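Local coordinates for DUF6836 domain-containing protein (Clostridium leptum, PDB 4PW1) that is of unknown function but folds as a nine-stranded antiparallel beta sheet surrounded by alpha-helices, at residues 27-31 with 103-109; 37-41 with 72-76; 199-204 with 248-252. One frame throughout, in Å; residues are numbered along the deposited sequence.

Interaction 1 of 3, residues 27-31 with 103-109; sequences NLYPW and DPNGLCY
The Tyr109 ring takes the edge of Trp31 on one face, with NE1 3.2 Å above the plane over the ring centre, while Leu28 CB and the carbonyl O of Tyr29 lie at its rim. This is a T-shaped pair, the five-membered ring of Trp31 and the phenol standing 83° apart, and it directs the indole N-H side at the pi cloud. The Tyr29 ring has Pro30 CB of its own segment over one face and Asp103 OD2 at its edge.

The contact lays the end of strand 24-28 and the turn after it across the hairpin of strands 95-103 and 106-114. A cis peptide before Pro30 bends the chain there, and the proline packs its CD on Tyr109 CB at 3.8 Å. At Cys108 and Tyr109 a classic beta bulge opposite Ala101 lets both consecutive side chains point toward segment 27-31. The small, apolar thiol of Cys108 rests against both Pro30 and the Tyr29 ring, SG 3.7 Å from Pro30 CG and 3.8 Å from Tyr29 CE2, oblique to the ring.

With CG anti to the backbone N (chi1 174°), Tyr29 reaches the hairpin turn. Asp103 suits this place because its two oxygens serve two donors: OD1 closes an Asx turn with the N-H of Asn105, while OD2, through its anti lone pair, accepts from Tyr29 OH at 2.6 Å.

Interaction 2 of 3, residues 37-41 with 72-76; sequences QEQEL and KFRYS
A short antiparallel ladder pairs strand 39-40, outermost at one end of the sheet within this chain, with strand 74-76. Gln39 and Tyr75 form the hydrogen-bonded pair: Gln39 N gives to Tyr75 O at 2.9 Å, and Tyr75 N returns a nearly straight bond to Gln39 O, 174° at the hydrogen. Leu41 N carries the ladder one step further by donating to Phe73 O at 3.1 Å. Between these links Glu40 and Arg74 make a non-hydrogen-bonded pair, their CA atoms 4.1 Å apart.

On the Glu40 and Arg74 face the chemistry is mostly aliphatic contact between charged side chains. Glu40 runs alongside Lys72, its OE2 3.6 Å from Lys72 CD, but the charged ends do not meet; any attraction is probably long-range. On the Gln39 and Tyr75 face, Leu41 CD2 rests 3.8 Å from Tyr75 CB, the two side chains side by side and pointing the same way.

Glu38 is buried where the ladder begins. With CG anti to the carbonyl carbon (chi1 -64°), Glu38 puts CG 3.6 Å from Ser76 CB; the bend at chi2 (82°) then turns the carboxylate back to the preceding turn, where OE2 accepts from Thr35 N and OE1 more weakly from Gly36 N. A carboxylate suits this place because it can receive several donors: a water gives to OE1 and accepts a weak bond from Arg74 NE. Ser76 OG accepts from Gln78 N.

Strand 80-89 flanks strand 74-76 on the side away from 39-40, and Arg74 is backbone hydrogen-bonded to Phe82. The Phe73 ring leads away from the ladder to Ile46 and Ala50 of helix 44-58, tying this sheet margin to the helical layer.

Interaction 3 of 3, residues 199-204 with 248-252; sequences DNLYTI and FSLKY
Tyr252, with chi1 -76°, sets its CG anti to the carbonyl carbon and swings the ring back toward helix 198-210, where Asn200 carries its amide out to meet it. Tyr252 OH donates to Asn200 OD1 at 2.5 Å. The acceptor lies at the ring edge, whereas the hydroxyl sits above the amide carbonyl plane, 35° out of it. A tyrosine is long enough to span from the chain terminus to the helix. Thr203 OG1 lies on the other flank of the phenol oxygen, 3.2 Å from Tyr252 OH, and a water gives to both Tyr252 OH and Asp199 O.

Next to this polar cluster, toward Phe248, the contact turns apolar. The two methyls of Leu250 reach from the strand to the helix: CD2 lies 3.8 Å from Asn200 CG and 4.1 Å from Ile204 CG1, and CD1 meets Thr203 CG2. Ile204 CD1 approaches Phe248 CE2.

Segment 199-204 crosses strand 248-251 at 94°, the closest approach of the axes being 10.4 Å, so it lies across one face of the antiparallel sheet. Strands 106-114 and 233-239 flank the strand, Met234 touching Leu250 and Ile204, while helix 173-190 meets Leu201 and Ile204.

Interactions 1 and 3 meet on neighbouring strands 106-114 and 244-251, their centres 9 Å apart: Cys108 O probably bonds to Leu250 N, and Tyr29 O to Ser249 OG. Both are partly buried, each centred about 10 Å from the centre of the chain. Interaction 1 joins a preceding segment to the hairpin through aromatic rings, whereas interaction 3 seats a helix on the sheet with aliphatic groups inside and a hydroxyl cluster toward the chain end. Interaction 2, centred about 20 Å out at the sheet margin, is closer to the surface, with several exposed residues beside buried Glu38, Phe73 and Ser76. It relies on backbone pairing, and in sequence it is nested within the loop that interaction 1 closes.

Interaction 1 of 3, residues 27-31 with 103-109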
ATOM      1  N   ASN B  27       0.593   2.025   3.016  1.00 20.18           N
ATOM      2  CA  ASN B  27       0.392   3.028   4.030  1.00 25.72           C
ATOM      3  C   ASN B  27      -1.085   3.096   4.382  1.00 23.67           C
ATOM      4  O   ASN B  27      -1.917   3.316   3.507  1.00 26.92           O
ATOM      5  CB  ASN B  27       0.768   4.414   3.528  1.00 25.57           C
ATOM      6  CG  ASN B  27       2.246   4.568   3.265  1.00 32.33           C
ATOM      7  OD1 ASN B  27       3.077   4.045   3.979  1.00 34.12           O
ATOM      8  ND2 ASN B  27       2.573   5.256   2.204  1.00 31.28           N
ATOM      9  N   LEU B  28      -1.394   2.951   5.649  1.00 18.67           N
ATOM     10  CA  LEU B  28      -2.775   3.142   6.116  1.00 21.08           C
ATOM     11  C   LEU B  28      -3.049   4.597   6.460  1.00 17.17           C
ATOM     12  O   LEU B  28      -2.134   5.324   6.881  1.00 18.25           O
ATOM     13  CB  LEU B  28      -3.015   2.260   7.334  1.00 20.52           C
ATOM     14  CG  LEU B  28      -2.750   0.771   7.116  1.00 22.15           C
ATOM     15  CD1 LEU B  28      -3.087   0.017   8.398  1.00 24.38           C
ATOM     16  CD2 LEU B  28      -3.541   0.244   5.935  1.00 26.28           C
ATOM     17  N   TYR B  29      -4.270   5.022   6.219  1.00 17.49           N
ATOM     18  CA  TYR B  29      -4.710   6.373   6.518  1.00 18.73           C
ATOM     19  C   TYR B  29      -4.357   6.665   7.989  1.00 18.86           C
ATOM     20  O   TYR B  29      -4.549   5.807   8.854  1.00 14.97           O
ATOM     21  CB  TYR B  29      -6.208   6.545   6.221  1.00 21.32           C
ATOM     22  CG  TYR B  29      -6.729   7.909   6.666  1.00 20.69           C
ATOM     23  CD1 TYR B  29      -6.649   9.030   5.815  1.00 19.33           C
ATOM     24  CD2 TYR B  29      -7.241   8.076   7.960  1.00 17.91           C
ATOM     25  CE1 TYR B  29      -7.100  10.271   6.219  1.00 21.34           C
ATOM     26  CE2 TYR B  29      -7.696   9.315   8.376  1.00 18.77           C
ATOM     27  CZ  TYR B  29      -7.626  10.395   7.520  1.00 20.74           C
ATOM     28  OH  TYR B  29      -8.012  11.603   7.982  1.00 23.33           O
ATOM     29  N   PRO B  30      -3.782   7.844   8.269  1.00 18.66           N
ATOM     30  CA  PRO B  30      -3.489   8.972   7.405  1.00 18.14           C
ATOM     31  C   PRO B  30      -1.998   9.092   7.033  1.00 17.66           C
ATOM     32  O   PRO B  30      -1.559  10.164   6.615  1.00 18.70           O
ATOM     33  CB  PRO B  30      -3.891  10.170   8.284  1.00 18.97           C
ATOM     34  CG  PRO B  30      -3.431   9.748   9.644  1.00 18.63           C
ATOM     35  CD  PRO B  30      -3.630   8.228   9.683  1.00 19.85           C
ATOM     36  N   TRP B  31      -1.253   8.004   7.141  1.00 17.36           N
ATOM     37  CA  TRP B  31       0.173   8.022   6.828  1.00 18.12           C
ATOM     38  C   TRP B  31       0.431   8.322   5.363  1.00 17.75           C
ATOM     39  O   TRP B  31       1.509   8.782   5.033  1.00 17.54           O
ATOM     40  CB  TRP B  31       0.882   6.751   7.311  1.00 18.16           C
ATOM     41  CG  TRP B  31       0.788   6.666   8.810  1.00 18.71           C
ATOM     42  CD1 TRP B  31      -0.133   5.992   9.535  1.00 19.93           C
ATOM     43  CD2 TRP B  31       1.587   7.375   9.744  1.00 18.67           C
ATOM     44  NE1 TRP B  31       0.089   6.182  10.873  1.00 19.61           N
ATOM     45  CE2 TRP B  31       1.136   7.036  11.024  1.00 19.84           C
ATOM     46  CE3 TRP B  31       2.653   8.266   9.622  1.00 20.17           C
ATOM     47  CZ2 TRP B  31       1.688   7.578  12.171  1.00 20.18           C
ATOM     48  CZ3 TRP B  31       3.237   8.764  10.768  1.00 18.24           C
ATOM     49  CH2 TRP B  31       2.751   8.419  12.016  1.00 20.56           C
ATOM     50  N   ASP B 103      -6.870  13.150  13.424  1.00 18.86           N
ATOM     51  CA  ASP B 103      -7.416  14.043  12.425  1.00 20.86           C
ATOM     52  C   ASP B 103      -8.612  14.784  13.053  1.00 20.38           C
ATOM     53  O   ASP B 103      -8.875  14.625  14.233  1.00 22.33           O
ATOM     54  CB  ASP B 103      -7.738  13.252  11.148  1.00 21.08           C
ATOM     55  CG  ASP B 103      -8.967  12.323  11.256  1.00 26.05           C
ATOM     56  OD1 ASP B 103      -9.680  12.313  12.269  1.00 26.50           O
ATOM     57  OD2 ASP B 103      -9.224  11.574  10.273  1.00 23.57           O
ATOM     58  N   PRO B 104      -9.333  15.586  12.281  1.00 23.62           N
ATOM     59  CA  PRO B 104     -10.443  16.331  12.930  1.00 26.65           C
ATOM     60  C   PRO B 104     -11.542  15.477  13.550  1.00 26.76           C
ATOM     61  O   PRO B 104     -12.273  15.982  14.369  1.00 29.23           O
ATOM     62  CB  PRO B 104     -11.010  17.181  11.788  1.00 28.57           C
ATOM     63  CG  PRO B 104      -9.829  17.376  10.853  1.00 26.60           C
ATOM     64  CD  PRO B 104      -9.090  16.061  10.913  1.00 24.11           C
ATOM     65  N   ASN B 105     -11.646  14.198  13.196  1.00 26.04           N
ATOM     66  CA  ASN B 105     -12.604  13.311  13.834  1.00 27.41           C
ATOM     67  C   ASN B 105     -12.053  12.570  15.047  1.00 28.38           C
ATOM     68  O   ASN B 105     -12.779  11.813  15.669  1.00 26.45           O
ATOM     69  CB  ASN B 105     -13.158  12.306  12.844  1.00 29.03           C
ATOM     70  CG  ASN B 105     -14.140  12.940  11.890  1.00 33.99           C
ATOM     71  OD1 ASN B 105     -15.136  13.509  12.307  1.00 49.02           O
ATOM     72  ND2 ASN B 105     -13.848  12.868  10.612  1.00 36.22           N
ATOM     73  N   GLY B 106     -10.801  12.815  15.405  1.00 22.70           N
ATOM     74  CA  GLY B 106     -10.213  12.172  16.596  1.00 23.31           C
ATOM     75  C   GLY B 106      -9.130  11.173  16.241  1.00 20.94           C
ATOM     76  O   GLY B 106      -8.348  11.391  15.301  1.00 18.93           O
ATOM     77  N   LEU B 107      -9.038  10.106  17.035  1.00 19.18           N
ATOM     78  CA  LEU B 107      -7.993   9.110  16.869  1.00 21.06           C
ATOM     79  C   LEU B 107      -8.322   8.273  15.658  1.00 20.03           C
ATOM     80  O   LEU B 107      -9.313   7.572  15.647  1.00 21.19           O
ATOM     81  CB  LEU B 107      -7.870   8.202  18.101  1.00 20.85           C
ATOM     82  CG  LEU B 107      -6.779   7.132  18.042  1.00 19.11           C
ATOM     83  CD1 LEU B 107      -5.382   7.791  18.035  1.00 18.94           C
ATOM     84  CD2 LEU B 107      -6.869   6.186  19.225  1.00 18.36           C
ATOM     85  N   CYS B 108      -7.483   8.358  14.637  1.00 20.48           N
ATOM     86  CA  CYS B 108      -7.724   7.633  13.376  1.00 18.41           C
ATOM     87  C   CYS B 108      -6.675   6.569  13.093  1.00 18.23           C
ATOM     88  O   CYS B 108      -6.799   5.817  12.142  1.00 20.41           O
ATOM     89  CB  CYS B 108      -7.802   8.634  12.216  1.00 19.71           C
ATOM     90  SG  CYS B 108      -6.349   9.672  11.956  1.00 20.35           S
ATOM     91  N   TYR B 109      -5.616   6.532  13.901  1.00 17.63           N
ATOM     92  CA  TYR B 109      -4.581   5.551  13.760  1.00 15.62           C
ATOM     93  C   TYR B 109      -3.881   5.301  15.087  1.00 16.24           C
ATOM     94  O   TYR B 109      -3.530   6.229  15.779  1.00 17.46           O
ATOM     95  CB  TYR B 109      -3.579   5.930  12.654  1.00 19.70           C
ATOM     96  CG  TYR B 109      -2.563   4.838  12.397  1.00 16.47           C
ATOM     97  CD1 TYR B 109      -1.535   4.586  13.322  1.00 16.37           C
ATOM     98  CD2 TYR B 109      -2.666   4.015  11.302  1.00 17.62           C
ATOM     99  CE1 TYR B 109      -0.646   3.559  13.117  1.00 19.48           C
ATOM    100  CE2 TYR B 109      -1.780   2.965  11.088  1.00 17.74           C
ATOM    101  CZ  TYR B 109      -0.782   2.761  11.981  1.00 18.47           C
ATOM    102  OH  TYR B 109       0.070   1.741  11.791  1.00 22.18           O
TER

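Interaction 2 of 3, residues 37-41 with 72-76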
ATOM      1  N   GLN B  37       7.497  16.988   6.714  1.00 24.87           N
ATOM      2  CA  GLN B  37       7.676  18.396   7.064  1.00 28.03           C
ATOM      3  C   GLN B  37       6.892  18.837   8.304  1.00 25.37           C
ATOM      4  O   GLN B  37       6.960  20.018   8.698  1.00 26.83           O
ATOM      5  CB  GLN B  37       7.253  19.249   5.870  1.00 29.80           C
ATOM      6  CG  GLN B  37       8.072  18.868   4.633  1.00 38.06           C
ATOM      7  CD  GLN B  37       7.941  19.862   3.508  1.00 45.99           C
ATOM      8  OE1 GLN B  37       7.212  20.853   3.596  1.00 42.55           O
ATOM      9  NE2 GLN B  37       8.671  19.613   2.443  1.00 65.59           N
ATOM     10  N   GLU B  38       6.172  17.908   8.926  1.00 22.72           N
ATOM     11  CA  GLU B  38       5.323  18.236  10.064  1.00 22.00           C
ATOM     12  C   GLU B  38       6.204  18.721  11.241  1.00 24.80           C
ATOM     13  O   GLU B  38       7.344  18.336  11.364  1.00 20.94           O
ATOM     14  CB  GLU B  38       4.487  17.028  10.493  1.00 21.22           C
ATOM     15  CG  GLU B  38       3.487  16.574   9.429  1.00 21.96           C
ATOM     16  CD  GLU B  38       4.077  15.663   8.325  1.00 21.78           C
ATOM     17  OE1 GLU B  38       5.279  15.276   8.376  1.00 20.93           O
ATOM     18  OE2 GLU B  38       3.291  15.327   7.412  1.00 22.16           O
ATOM     19  N   GLN B  39       5.649  19.567  12.095  1.00 20.94           N
ATOM     20  CA  GLN B  39       6.421  20.323  13.072  1.00 20.15           C
ATOM     21  C   GLN B  39       5.986  19.966  14.488  1.00 20.38           C
ATOM     22  O   GLN B  39       4.776  19.897  14.784  1.00 19.29           O
ATOM     23  CB  GLN B  39       6.200  21.827  12.852  1.00 20.58           C
ATOM     24  CG  GLN B  39       6.610  22.308  11.497  1.00 20.96           C
ATOM     25  CD  GLN B  39       8.117  22.398  11.344  1.00 23.33           C
ATOM     26  OE1 GLN B  39       8.814  22.906  12.186  1.00 22.67           O
ATOM     27  NE2 GLN B  39       8.610  21.920  10.214  1.00 23.72           N
ATOM     28  N   GLU B  40       6.957  19.675  15.340  1.00 20.96           N
ATOM     29  CA  GLU B  40       6.665  19.308  16.709  1.00 22.09           C
ATOM     30  C   GLU B  40       5.839  20.386  17.371  1.00 20.83           C
ATOM     31  O   GLU B  40       6.204  21.572  17.337  1.00 18.79           O
ATOM     32  CB  GLU B  40       7.943  19.187  17.554  1.00 25.65           C
ATOM     33  CG  GLU B  40       8.705  17.923  17.354  1.00 34.05           C
ATOM     34  CD  GLU B  40       9.729  17.683  18.465  1.00 41.88           C
ATOM     35  OE1 GLU B  40       9.713  18.367  19.521  1.00 45.90           O
ATOM     36  OE2 GLU B  40      10.533  16.765  18.280  1.00 56.69           O
ATOM     37  N   LEU B  41       4.781  19.953  18.012  1.00 21.36           N
ATOM     38  CA  LEU B  41       3.855  20.843  18.676  1.00 22.47           C
ATOM     39  C   LEU B  41       3.308  20.076  19.884  1.00 23.42           C
ATOM     40  O   LEU B  41       2.636  19.044  19.710  1.00 26.45           O
ATOM     41  CB  LEU B  41       2.689  21.175  17.737  1.00 21.55           C
ATOM     42  CG  LEU B  41       1.519  22.008  18.318  1.00 26.03           C
ATOM     43  CD1 LEU B  41       1.986  23.405  18.703  1.00 28.31           C
ATOM     44  CD2 LEU B  41       0.376  22.128  17.327  1.00 29.60           C
ATOM     45  N   LYS B  72       6.035  13.017  21.406  1.00 23.51           N
ATOM     46  CA  LYS B  72       6.279  14.214  20.626  1.00 24.91           C
ATOM     47  C   LYS B  72       5.527  14.222  19.302  1.00 25.29           C
ATOM     48  O   LYS B  72       6.037  13.794  18.229  1.00 22.97           O
ATOM     49  CB  LYS B  72       7.777  14.374  20.422  1.00 32.29           C
ATOM     50  CG  LYS B  72       8.520  14.639  21.731  1.00 40.19           C
ATOM     51  CD  LYS B  72       9.953  15.067  21.445  1.00 58.67           C
ATOM     52  CE  LYS B  72      10.837  13.858  21.230  1.00 77.90           C
ATOM     53  NZ  LYS B  72      11.135  13.171  22.519  1.00100.13           N
ATOM     54  N   PHE B  73       4.290  14.693  19.375  1.00 20.25           N
ATOM     55  CA  PHE B  73       3.468  14.846  18.185  1.00 20.90           C
ATOM     56  C   PHE B  73       4.003  15.910  17.257  1.00 21.31           C
ATOM     57  O   PHE B  73       4.622  16.900  17.698  1.00 22.08           O
ATOM     58  CB  PHE B  73       2.007  15.126  18.535  1.00 21.47           C
ATOM     59  CG  PHE B  73       1.231  13.892  18.904  1.00 21.04           C
ATOM     60  CD1 PHE B  73       1.218  13.411  20.197  1.00 21.37           C
ATOM     61  CD2 PHE B  73       0.545  13.162  17.914  1.00 20.80           C
ATOM     62  CE1 PHE B  73       0.493  12.266  20.524  1.00 20.47           C
ATOM     63  CE2 PHE B  73      -0.194  12.050  18.235  1.00 19.18           C
ATOM     64  CZ  PHE B  73      -0.215  11.592  19.548  1.00 20.65           C
ATOM     65  N   ARG B  74       3.811  15.661  15.955  1.00 20.91           N
ATOM     66  CA  ARG B  74       4.187  16.589  14.899  1.00 22.88           C
ATOM     67  C   ARG B  74       2.946  16.976  14.140  1.00 20.70           C
ATOM     68  O   ARG B  74       2.123  16.115  13.785  1.00 20.45           O
ATOM     69  CB  ARG B  74       5.236  15.978  13.974  1.00 24.58           C
ATOM     70  CG  ARG B  74       6.535  15.679  14.697  1.00 32.30           C
ATOM     71  CD  ARG B  74       7.722  15.491  13.767  1.00 42.12           C
ATOM     72  NE  ARG B  74       7.584  14.273  13.002  1.00 70.60           N
ATOM     73  CZ  ARG B  74       8.281  13.155  13.194  1.00 80.61           C
ATOM     74  NH1 ARG B  74       9.220  13.059  14.132  1.00 68.21           N
ATOM     75  NH2 ARG B  74       8.042  12.115  12.413  1.00 83.06           N
ATOM     76  N   TYR B  75       2.789  18.285  13.967  1.00 19.91           N
ATOM     77  CA  TYR B  75       1.589  18.891  13.446  1.00 19.65           C
ATOM     78  C   TYR B  75       1.724  19.152  11.972  1.00 19.94           C
ATOM     79  O   TYR B  75       2.767  19.639  11.480  1.00 20.18           O
ATOM     80  CB  TYR B  75       1.350  20.233  14.182  1.00 20.76           C
ATOM     81  CG  TYR B  75       0.309  21.059  13.504  1.00 22.31           C
ATOM     82  CD1 TYR B  75      -1.038  20.794  13.693  1.00 22.95           C
ATOM     83  CD2 TYR B  75       0.657  22.061  12.626  1.00 22.23           C
ATOM     84  CE1 TYR B  75      -2.016  21.533  13.042  1.00 23.65           C
ATOM     85  CE2 TYR B  75      -0.304  22.782  11.958  1.00 23.04           C
ATOM     86  CZ  TYR B  75      -1.654  22.500  12.178  1.00 22.47           C
ATOM     87  OH  TYR B  75      -2.595  23.239  11.538  1.00 20.64           O
ATOM     88  N   SER B  76       0.649  18.856  11.267  1.00 20.09           N
ATOM     89  CA  SER B  76       0.540  19.132   9.834  1.00 21.67           C
ATOM     90  C   SER B  76      -0.518  20.163   9.561  1.00 21.70           C
ATOM     91  O   SER B  76      -1.605  20.077  10.110  1.00 21.11           O
ATOM     92  CB  SER B  76       0.098  17.850   9.102  1.00 24.99           C
ATOM     93  OG  SER B  76      -0.401  18.129   7.806  1.00 23.03           O
TER
HETATM   94  O   HOH W   1       1.186  16.079   6.507  1.00 30.43           O
HETATM   95  O   HOH W   2       7.482  15.044  10.218  1.00 39.17           O

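Interaction 3 of 3, residues 199-204 with 248-252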
ATOM      1  N   ASP B 199     -16.182   9.329  20.077  1.00 24.65           N
ATOM      2  CA  ASP B 199     -16.971   9.652  18.884  1.00 26.03           C
ATOM      3  C   ASP B 199     -16.797   8.648  17.761  1.00 24.00           C
ATOM      4  O   ASP B 199     -17.641   8.607  16.842  1.00 23.16           O
ATOM      5  CB  ASP B 199     -16.648  11.065  18.356  1.00 29.44           C
ATOM      6  CG  ASP B 199     -17.196  12.175  19.238  1.00 35.81           C
ATOM      7  OD1 ASP B 199     -17.883  11.873  20.187  1.00 32.09           O
ATOM      8  OD2 ASP B 199     -16.919  13.365  18.985  1.00 48.70           O
ATOM      9  N   ASN B 200     -15.704   7.863  17.785  1.00 22.47           N
ATOM     10  CA  ASN B 200     -15.439   6.868  16.739  1.00 21.19           C
ATOM     11  C   ASN B 200     -15.890   5.428  17.035  1.00 23.14           C
ATOM     12  O   ASN B 200     -15.851   4.560  16.140  1.00 21.23           O
ATOM     13  CB  ASN B 200     -13.937   6.901  16.386  1.00 23.11           C
ATOM     14  CG  ASN B 200     -13.549   8.151  15.634  1.00 26.37           C
ATOM     15  OD1 ASN B 200     -14.411   8.839  15.057  1.00 27.00           O
ATOM     16  ND2 ASN B 200     -12.234   8.460  15.632  1.00 29.77           N
ATOM     17  N   LEU B 201     -16.339   5.182  18.276  1.00 24.27           N
ATOM     18  CA  LEU B 201     -16.608   3.817  18.744  1.00 25.01           C
ATOM     19  C   LEU B 201     -17.744   3.161  17.977  1.00 24.67           C
ATOM     20  O   LEU B 201     -17.629   2.000  17.556  1.00 22.92           O
ATOM     21  CB  LEU B 201     -16.921   3.778  20.261  1.00 27.92           C
ATOM     22  CG  LEU B 201     -15.822   4.237  21.207  1.00 29.22           C
ATOM     23  CD1 LEU B 201     -16.359   4.231  22.642  1.00 32.17           C
ATOM     24  CD2 LEU B 201     -14.613   3.335  21.066  1.00 28.74           C
ATOM     25  N   TYR B 202     -18.844   3.878  17.802  1.00 21.66           N
ATOM     26  CA  TYR B 202     -19.961   3.321  17.053  1.00 21.98           C
ATOM     27  C   TYR B 202     -19.498   2.958  15.615  1.00 23.24           C
ATOM     28  O   TYR B 202     -19.799   1.890  15.102  1.00 21.28           O
ATOM     29  CB  TYR B 202     -21.169   4.271  17.019  1.00 23.97           C
ATOM     30  CG  TYR B 202     -22.263   3.681  16.186  1.00 25.03           C
ATOM     31  CD1 TYR B 202     -23.152   2.769  16.728  1.00 27.64           C
ATOM     32  CD2 TYR B 202     -22.347   3.955  14.827  1.00 24.68           C
ATOM     33  CE1 TYR B 202     -24.106   2.145  15.940  1.00 30.72           C
ATOM     34  CE2 TYR B 202     -23.287   3.328  14.020  1.00 26.21           C
ATOM     35  CZ  TYR B 202     -24.156   2.426  14.585  1.00 28.87           C
ATOM     36  OH  TYR B 202     -25.113   1.818  13.827  1.00 31.93           O
ATOM     37  N   THR B 203     -18.784   3.860  14.954  1.00 21.83           N
ATOM     38  CA  THR B 203     -18.395   3.608  13.567  1.00 20.95           C
ATOM     39  C   THR B 203     -17.517   2.355  13.461  1.00 20.01           C
ATOM     40  O   THR B 203     -17.691   1.536  12.574  1.00 22.53           O
ATOM     41  CB  THR B 203     -17.629   4.802  12.991  1.00 20.98           C
ATOM     42  OG1 THR B 203     -18.487   5.923  12.989  1.00 21.63           O
ATOM     43  CG2 THR B 203     -17.158   4.551  11.546  1.00 20.28           C
ATOM     44  N   ILE B 204     -16.602   2.196  14.393  1.00 19.56           N
ATOM     45  CA  ILE B 204     -15.718   1.046  14.370  1.00 23.34           C
ATOM     46  C   ILE B 204     -16.526  -0.245  14.525  1.00 21.75           C
ATOM     47  O   ILE B 204     -16.359  -1.214  13.762  1.00 20.99           O
ATOM     48  CB  ILE B 204     -14.631   1.188  15.480  1.00 25.54           C
ATOM     49  CG1 ILE B 204     -13.695   2.359  15.147  1.00 27.41           C
ATOM     50  CG2 ILE B 204     -13.828  -0.071  15.603  1.00 27.91           C
ATOM     51  CD1 ILE B 204     -12.859   2.808  16.337  1.00 30.40           C
ATOM     52  N   PHE B 248      -5.154  -0.089  14.660  1.00 15.64           N
ATOM     53  CA  PHE B 248      -6.173   0.162  13.701  1.00 16.05           C
ATOM     54  C   PHE B 248      -5.931   1.457  12.960  1.00 15.50           C
ATOM     55  O   PHE B 248      -5.161   2.291  13.392  1.00 15.36           O
ATOM     56  CB  PHE B 248      -7.579   0.233  14.337  1.00 17.70           C
ATOM     57  CG  PHE B 248      -7.834   1.515  15.086  1.00 20.50           C
ATOM     58  CD1 PHE B 248      -7.406   1.670  16.391  1.00 18.87           C
ATOM     59  CD2 PHE B 248      -8.506   2.577  14.483  1.00 22.04           C
ATOM     60  CE1 PHE B 248      -7.629   2.866  17.076  1.00 20.27           C
ATOM     61  CE2 PHE B 248      -8.710   3.781  15.160  1.00 19.45           C
ATOM     62  CZ  PHE B 248      -8.261   3.917  16.466  1.00 19.69           C
ATOM     63  N   SER B 249      -6.629   1.598  11.835  1.00 16.83           N
ATOM     64  CA  SER B 249      -6.662   2.800  11.023  1.00 17.98           C
ATOM     65  C   SER B 249      -8.111   2.979  10.660  1.00 19.64           C
ATOM     66  O   SER B 249      -8.736   2.036  10.156  1.00 18.93           O
ATOM     67  CB  SER B 249      -5.872   2.618   9.715  1.00 18.97           C
ATOM     68  OG  SER B 249      -6.140   3.698   8.811  1.00 19.24           O
ATOM     69  N   LEU B 250      -8.639   4.172  10.875  1.00 19.47           N
ATOM     70  CA  LEU B 250     -10.028   4.486  10.523  1.00 18.64           C
ATOM     71  C   LEU B 250     -10.087   5.737   9.671  1.00 17.86           C
ATOM     72  O   LEU B 250      -9.542   6.773  10.044  1.00 19.44           O
ATOM     73  CB  LEU B 250     -10.860   4.710  11.801  1.00 18.60           C
ATOM     74  CG  LEU B 250     -12.279   5.252  11.572  1.00 18.97           C
ATOM     75  CD1 LEU B 250     -13.088   4.225  10.836  1.00 18.52           C
ATOM     76  CD2 LEU B 250     -12.945   5.638  12.891  1.00 20.18           C
ATOM     77  N   LYS B 251     -10.687   5.622   8.496  1.00 20.08           N
ATOM     78  CA  LYS B 251     -10.855   6.758   7.603  1.00 23.03           C
ATOM     79  C   LYS B 251     -12.341   6.961   7.294  1.00 23.39           C
ATOM     80  O   LYS B 251     -12.954   6.121   6.642  1.00 21.71           O
ATOM     81  CB  LYS B 251     -10.127   6.518   6.290  1.00 21.28           C
ATOM     82  CG  LYS B 251     -10.276   7.672   5.321  1.00 25.83           C
ATOM     83  CD  LYS B 251      -9.592   7.349   3.994  1.00 32.13           C
ATOM     84  CE  LYS B 251      -9.706   8.516   3.059  1.00 34.48           C
ATOM     85  NZ  LYS B 251      -8.631   8.394   2.063  1.00 43.79           N
ATOM     86  N   TYR B 252     -12.899   8.087   7.726  1.00 27.40           N
ATOM     87  CA  TYR B 252     -14.277   8.415   7.339  1.00 30.38           C
ATOM     88  C   TYR B 252     -14.370   8.738   5.866  1.00 34.25           C
ATOM     89  O   TYR B 252     -13.461   9.329   5.316  1.00 37.17           O
ATOM     90  CB  TYR B 252     -14.826   9.567   8.135  1.00 30.73           C
ATOM     91  CG  TYR B 252     -15.216   9.186   9.525  1.00 28.93           C
ATOM     92  CD1 TYR B 252     -16.477   8.689   9.813  1.00 34.05           C
ATOM     93  CD2 TYR B 252     -14.323   9.324  10.550  1.00 29.97           C
ATOM     94  CE1 TYR B 252     -16.849   8.368  11.113  1.00 32.86           C
ATOM     95  CE2 TYR B 252     -14.657   8.966  11.835  1.00 31.44           C
ATOM     96  CZ  TYR B 252     -15.926   8.513  12.126  1.00 33.80           C
ATOM     97  OH  TYR B 252     -16.238   8.204  13.430  1.00 29.80           O
ATOM     98  OXT TYR B 252     -15.363   8.428   5.213  1.00 33.23           O
TER
HETATM   99  O   HOH W   3     -18.062  10.242  14.340  1.00 39.88           O